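Local coordinates for coat protein (Leviviridae sp., PDB 6YFR), which assembles into the virus-like particle shell of a single-stranded RNA bacteriophage and, as in related phages, probably encloses the viral genome, at residues 99-102 against 103-107; 107-110 against 111-115. All blocks are in the same frame, centred on the assembly; numbering follows the deposited sequence.

Contact 1: 99-102 against 103-107; sequences DTMI and SFLAK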
loop_
_atom_site.group_PDB
_atom_site.type_symbol
_atom_site.label_atom_id
_atom_site.label_comp_id
_atom_site.label_asym_id
_atom_site.label_seq_id
_atom_site.Cartn_x
_atom_site.Cartn_y
_atom_site.Cartn_z
ATOM N N ASP A 99 1.490 -23.144 78.483
ATOM C CA ASP A 99 0.723 -23.851 79.502
ATOM C C ASP A 99 -0.763 -23.852 79.168
ATOM O O ASP A 99 -1.456 -24.847 79.407
ATOM C CB ASP A 99 0.975 -23.230 80.875
ATOM C CG ASP A 99 2.380 -23.489 81.376
ATOM O OD1 ASP A 99 2.965 -24.522 80.982
ATOM O OD2 ASP A 99 2.900 -22.665 82.158
ATOM N N THR A 100 -1.269 -22.749 78.607
ATOM C CA THR A 100 -2.660 -22.712 78.171
ATOM C C THR A 100 -2.904 -23.719 77.056
ATOM O O THR A 100 -3.950 -24.377 77.016
ATOM C CB THR A 100 -3.026 -21.304 77.709
ATOM O OG1 THR A 100 -2.679 -20.357 78.728
ATOM C CG2 THR A 100 -4.516 -21.210 77.424
ATOM N N MET A 101 -1.938 -23.857 76.146
ATOM C CA MET A 101 -2.039 -24.853 75.083
ATOM C C MET A 101 -2.157 -26.259 75.659
ATOM O O MET A 101 -3.033 -27.040 75.261
ATOM C CB MET A 101 -0.819 -24.747 74.166
ATOM C CG MET A 101 -0.828 -25.703 72.992
ATOM S SD MET A 101 -2.147 -25.309 71.832
ATOM C CE MET A 101 -3.196 -26.711 72.102
ATOM N N ILE A 102 -1.275 -26.600 76.601
ATOM C CA ILE A 102 -1.308 -27.935 77.203
ATOM C C ILE A 102 -2.612 -28.147 77.970
ATOM O O ILE A 102 -3.241 -29.216 77.888
ATOM C CB ILE A 102 -0.077 -28.132 78.103
ATOM C CG1 ILE A 102 1.203 -27.954 77.283
ATOM C CG2 ILE A 102 -0.106 -29.498 78.766
ATOM C CD1 ILE A 102 2.466 -27.989 78.107
ATOM N N SER A 103 -3.047 -27.126 78.713
ATOM C CA SER A 103 -4.299 -27.223 79.456
ATOM C C SER A 103 -5.474 -27.458 78.522
ATOM O O SER A 103 -6.380 -28.229 78.842
ATOM C CB SER A 103 -4.527 -25.955 80.279
ATOM O OG SER A 103 -3.480 -25.769 81.213
ATOM N N PHE A 104 -5.479 -26.802 77.360
ATOM C CA PHE A 104 -6.583 -26.985 76.425
ATOM C C PHE A 104 -6.525 -28.345 75.747
ATOM O O PHE A 104 -7.573 -28.932 75.455
ATOM C CB PHE A 104 -6.589 -25.865 75.386
ATOM C CG PHE A 104 -7.567 -24.777 75.697
ATOM C CD1 PHE A 104 -8.816 -24.763 75.104
ATOM C CD2 PHE A 104 -7.250 -23.781 76.607
ATOM C CE1 PHE A 104 -9.728 -23.764 75.400
ATOM C CE2 PHE A 104 -8.158 -22.780 76.906
ATOM C CZ PHE A 104 -9.398 -22.772 76.303
ATOM N N LEU A 105 -5.320 -28.851 75.475
ATOM C CA LEU A 105 -5.200 -30.214 74.964
ATOM C C LEU A 105 -5.774 -31.216 75.956
ATOM O O LEU A 105 -6.345 -32.239 75.558
ATOM C CB LEU A 105 -3.738 -30.545 74.660
ATOM C CG LEU A 105 -3.083 -29.918 73.433
ATOM C CD1 LEU A 105 -1.630 -30.355 73.320
ATOM C CD2 LEU A 105 -3.845 -30.273 72.167
ATOM N N ALA A 106 -5.621 -30.947 77.254
ATOM C CA ALA A 106 -6.264 -31.808 78.245
ATOM C C ALA A 106 -7.770 -31.572 78.282
ATOM O O ALA A 106 -8.557 -32.524 78.273
ATOM C CB ALA A 106 -5.648 -31.572 79.622
ATOM N N LYS A 107 -8.179 -30.304 78.298
ATOM C CA LYS A 107 -9.571 -29.923 78.509
ATOM C C LYS A 107 -10.471 -30.406 77.378
ATOM O O LYS A 107 -11.606 -30.831 77.621
ATOM C CB LYS A 107 -9.642 -28.403 78.644
ATOM C CG LYS A 107 -11.027 -27.799 78.673
ATOM C CD LYS A 107 -10.926 -26.276 78.616
ATOM C CE LYS A 107 -12.257 -25.611 78.922
ATOM N NZ LYS A 107 -12.193 -24.130 78.834
#

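Contact 2: 107-110 against 111-115; sequences KRRN and SILAG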
loop_
_atom_site.group_PDB
_atom_site.type_symbol
_atom_site.label_atom_id
_atom_site.label_comp_id
_atom_site.label_asym_id
_atom_site.label_seq_id
_atom_site.Cartn_x
_atom_site.Cartn_y
_atom_site.Cartn_z
ATOM N N LYS A 107 -8.179 -30.304 78.298
ATOM C CA LYS A 107 -9.571 -29.923 78.509
ATOM C C LYS A 107 -10.471 -30.406 77.378
ATOM O O LYS A 107 -11.606 -30.831 77.621
ATOM C CB LYS A 107 -9.642 -28.403 78.644
ATOM C CG LYS A 107 -11.027 -27.799 78.673
ATOM C CD LYS A 107 -10.926 -26.276 78.616
ATOM C CE LYS A 107 -12.257 -25.611 78.922
ATOM N NZ LYS A 107 -12.193 -24.130 78.834
ATOM N N ARG A 108 -9.982 -30.358 76.141
ATOM C CA ARG A 108 -10.786 -30.654 74.964
ATOM C C ARG A 108 -10.333 -31.926 74.252
ATOM O O ARG A 108 -10.461 -32.030 73.033
ATOM C CB ARG A 108 -10.744 -29.473 73.994
ATOM C CG ARG A 108 -11.061 -28.129 74.627
ATOM C CD ARG A 108 -12.514 -28.072 75.054
ATOM N NE ARG A 108 -13.407 -28.368 73.938
ATOM C CZ ARG A 108 -14.655 -28.800 74.080
ATOM N NH1 ARG A 108 -15.157 -28.993 75.294
ATOM N NH2 ARG A 108 -15.401 -29.047 73.010
ATOM N N ARG A 109 -9.797 -32.896 74.997
ATOM C CA ARG A 109 -9.235 -34.088 74.366
ATOM C C ARG A 109 -10.289 -34.850 73.566
ATOM O O ARG A 109 -10.052 -35.236 72.414
ATOM C CB ARG A 109 -8.605 -34.991 75.425
ATOM C CG ARG A 109 -8.286 -36.379 74.920
ATOM C CD ARG A 109 -7.244 -37.051 75.791
ATOM N NE ARG A 109 -6.502 -38.055 75.035
ATOM C CZ ARG A 109 -5.360 -38.598 75.436
ATOM N NH1 ARG A 109 -4.824 -38.239 76.593
ATOM N NH2 ARG A 109 -4.759 -39.505 74.678
ATOM N N ASN A 110 -11.459 -35.086 74.162
ATOM C CA ASN A 110 -12.495 -35.832 73.457
ATOM C C ASN A 110 -12.970 -35.079 72.223
ATOM O O ASN A 110 -13.144 -35.676 71.152
ATOM C CB ASN A 110 -13.672 -36.116 74.386
ATOM C CG ASN A 110 -13.267 -36.892 75.620
ATOM O OD1 ASN A 110 -12.284 -37.632 75.605
ATOM N ND2 ASN A 110 -14.016 -36.718 76.703
ATOM N N SER A 111 -13.185 -33.768 72.352
ATOM C CA SER A 111 -13.621 -32.973 71.208
ATOM C C SER A 111 -12.589 -33.014 70.088
ATOM O O SER A 111 -12.940 -33.167 68.911
ATOM C CB SER A 111 -13.882 -31.533 71.647
ATOM O OG SER A 111 -14.381 -30.760 70.574
ATOM N N ILE A 112 -11.308 -32.885 70.441
ATOM C CA ILE A 112 -10.238 -32.907 69.447
ATOM C C ILE A 112 -10.185 -34.259 68.749
ATOM O O ILE A 112 -10.020 -34.339 67.523
ATOM C CB ILE A 112 -8.890 -32.558 70.109
ATOM C CG1 ILE A 112 -8.868 -31.084 70.512
ATOM C CG2 ILE A 112 -7.733 -32.879 69.183
ATOM C CD1 ILE A 112 -7.644 -30.698 71.300
ATOM N N LEU A 113 -10.325 -35.344 69.515
ATOM C CA LEU A 113 -10.201 -36.677 68.939
ATOM C C LEU A 113 -11.431 -37.083 68.142
ATOM O O LEU A 113 -11.328 -37.937 67.255
ATOM C CB LEU A 113 -9.936 -37.711 70.038
ATOM C CG LEU A 113 -8.567 -37.644 70.717
ATOM C CD1 LEU A 113 -8.488 -38.679 71.817
ATOM C CD2 LEU A 113 -7.461 -37.855 69.704
ATOM N N ALA A 114 -12.590 -36.493 68.430
ATOM C CA ALA A 114 -13.818 -36.860 67.739
ATOM C C ALA A 114 -14.198 -35.899 66.617
ATOM O O ALA A 114 -15.061 -36.241 65.804
ATOM C CB ALA A 114 -14.974 -36.958 68.745
ATOM N N GLY A 115 -13.583 -34.723 66.547
ATOM C CA GLY A 115 -13.976 -33.755 65.537
ATOM C C GLY A 115 -15.358 -33.191 65.777
ATOM O O GLY A 115 -16.129 -33.017 64.824
#

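Contact 1: 99-102 against 103-107
The last turns of helix 90-107, the first of the two C-terminal helices of this phage coat protein, bring residues 99-102 against 103-107 through i to i+4 contacts. Asp99 O is gripped twice by Ser103. The backbone N of Ser103 donates to it at 2.9 Å, and OG adds a second bond from the opposite face of the carbonyl plane. That hydroxyl can fold back on the preceding turn because OG stands beside its own backbone N, anti to the carbonyl carbon (chi1 -61°). The Asp99 carboxylate has its partners elsewhere, in a salt bridge to Arg109 of the second subunit and a hydrogen bond to the N-terminal nitrogen of Ala1 there.

One residue on, the side chains of Thr100 and Phe104 leave the helix alongside each other. Methyl CG2 of Thr100 meets the ring at CD2 of Phe104, 3.8 Å off, while Thr100 O sits at the ring edge, near its plane, and accepts the Phe104 N-H. The Thr100 hydroxyl turns back to Asp96 O.

Turns in Met101 at chi2 (67°) and chi3 (-111°) carry its methyl CE across Leu105, 3.5 Å from Leu105 CG. From the second subunit, Trp20 meets the Phe104 ring edge-to-face, Ile52 packs on Met101 and Phe77 on Leu105. Ile52 and Phe77 belong to strands 47-59 and 70-82 of that chain, and the arrangement is that of a C-terminal alpha-helix laid over the sheet of the partner subunit, as in the coat-protein dimers of ssRNA phages.

Contact 2: 107-110 against 111-115
Across residues 107-115 the backbone leaves one helix at Arg108 and at once begins another, whose first bond runs from Ile112 N to Arg108 O at 2.9 Å. Leu113 N then bonds to Arg109 O, and Ala114 N to Asn110 O with a more bent N-H...O geometry.

Arg108 occupies the N-cap position and curls its side chain back beside the new turn. Bends at chi2 and chi3 (-68° and -55°) fold the guanidinium back beside Ser111 CB, with Arg108 CZ 3.7 Å from that carbon, and Ser111 OG lies obliquely to the flat group. Asp121 pairs with Arg108 NH1, which also donates to Leu119 O, while NE bonds to Gln37 of the second subunit; these partners tie the guanidinium to both the C-terminal tail and the neighbouring chain. Ser111 OG bonds to Asn116 O and to Gln37 NE2 of that subunit.

One turn on from the cap, CG1 and CD1 of Ile112 lie beside the Arg108 carbonyl, whose oxygen already accepts the Ile112 N-H. This is the short second helix of the coat protein, 109-114, and it ends where Gly115 takes up positive phi (68°).

Arg109 and Leu113 run alongside each other up one flank of this helix. With CG anti to the backbone N and the chain extended as far as NE, Arg109 carries its guanidinium out past the leucine, whose CD1 touches the edge of that flat group, 3.8 Å from NE. Beyond it, Arg109 NH2 reaches Asp99 of the second subunit, and Leu98 of the same subunit packs on Leu113.

Contact 1 ends helix 90-107 and contact 2 builds helix 109-114, so the two follow each other directly along the chain and share Lys107. Their centres are about 11 Å apart, on the same side of the centre of the chain, and across the break at Arg108, Leu105 CD2 meets Ile112 CD1 at 3.9 Å. Both come after the five-stranded antiparallel sheet in sequence, and both touch the second subunit. Charge pairing across the subunit boundary ties contact 1 of one chain to contact 2 of the other, consistent with the interlocked helices of ssRNA phage coat-protein dimers.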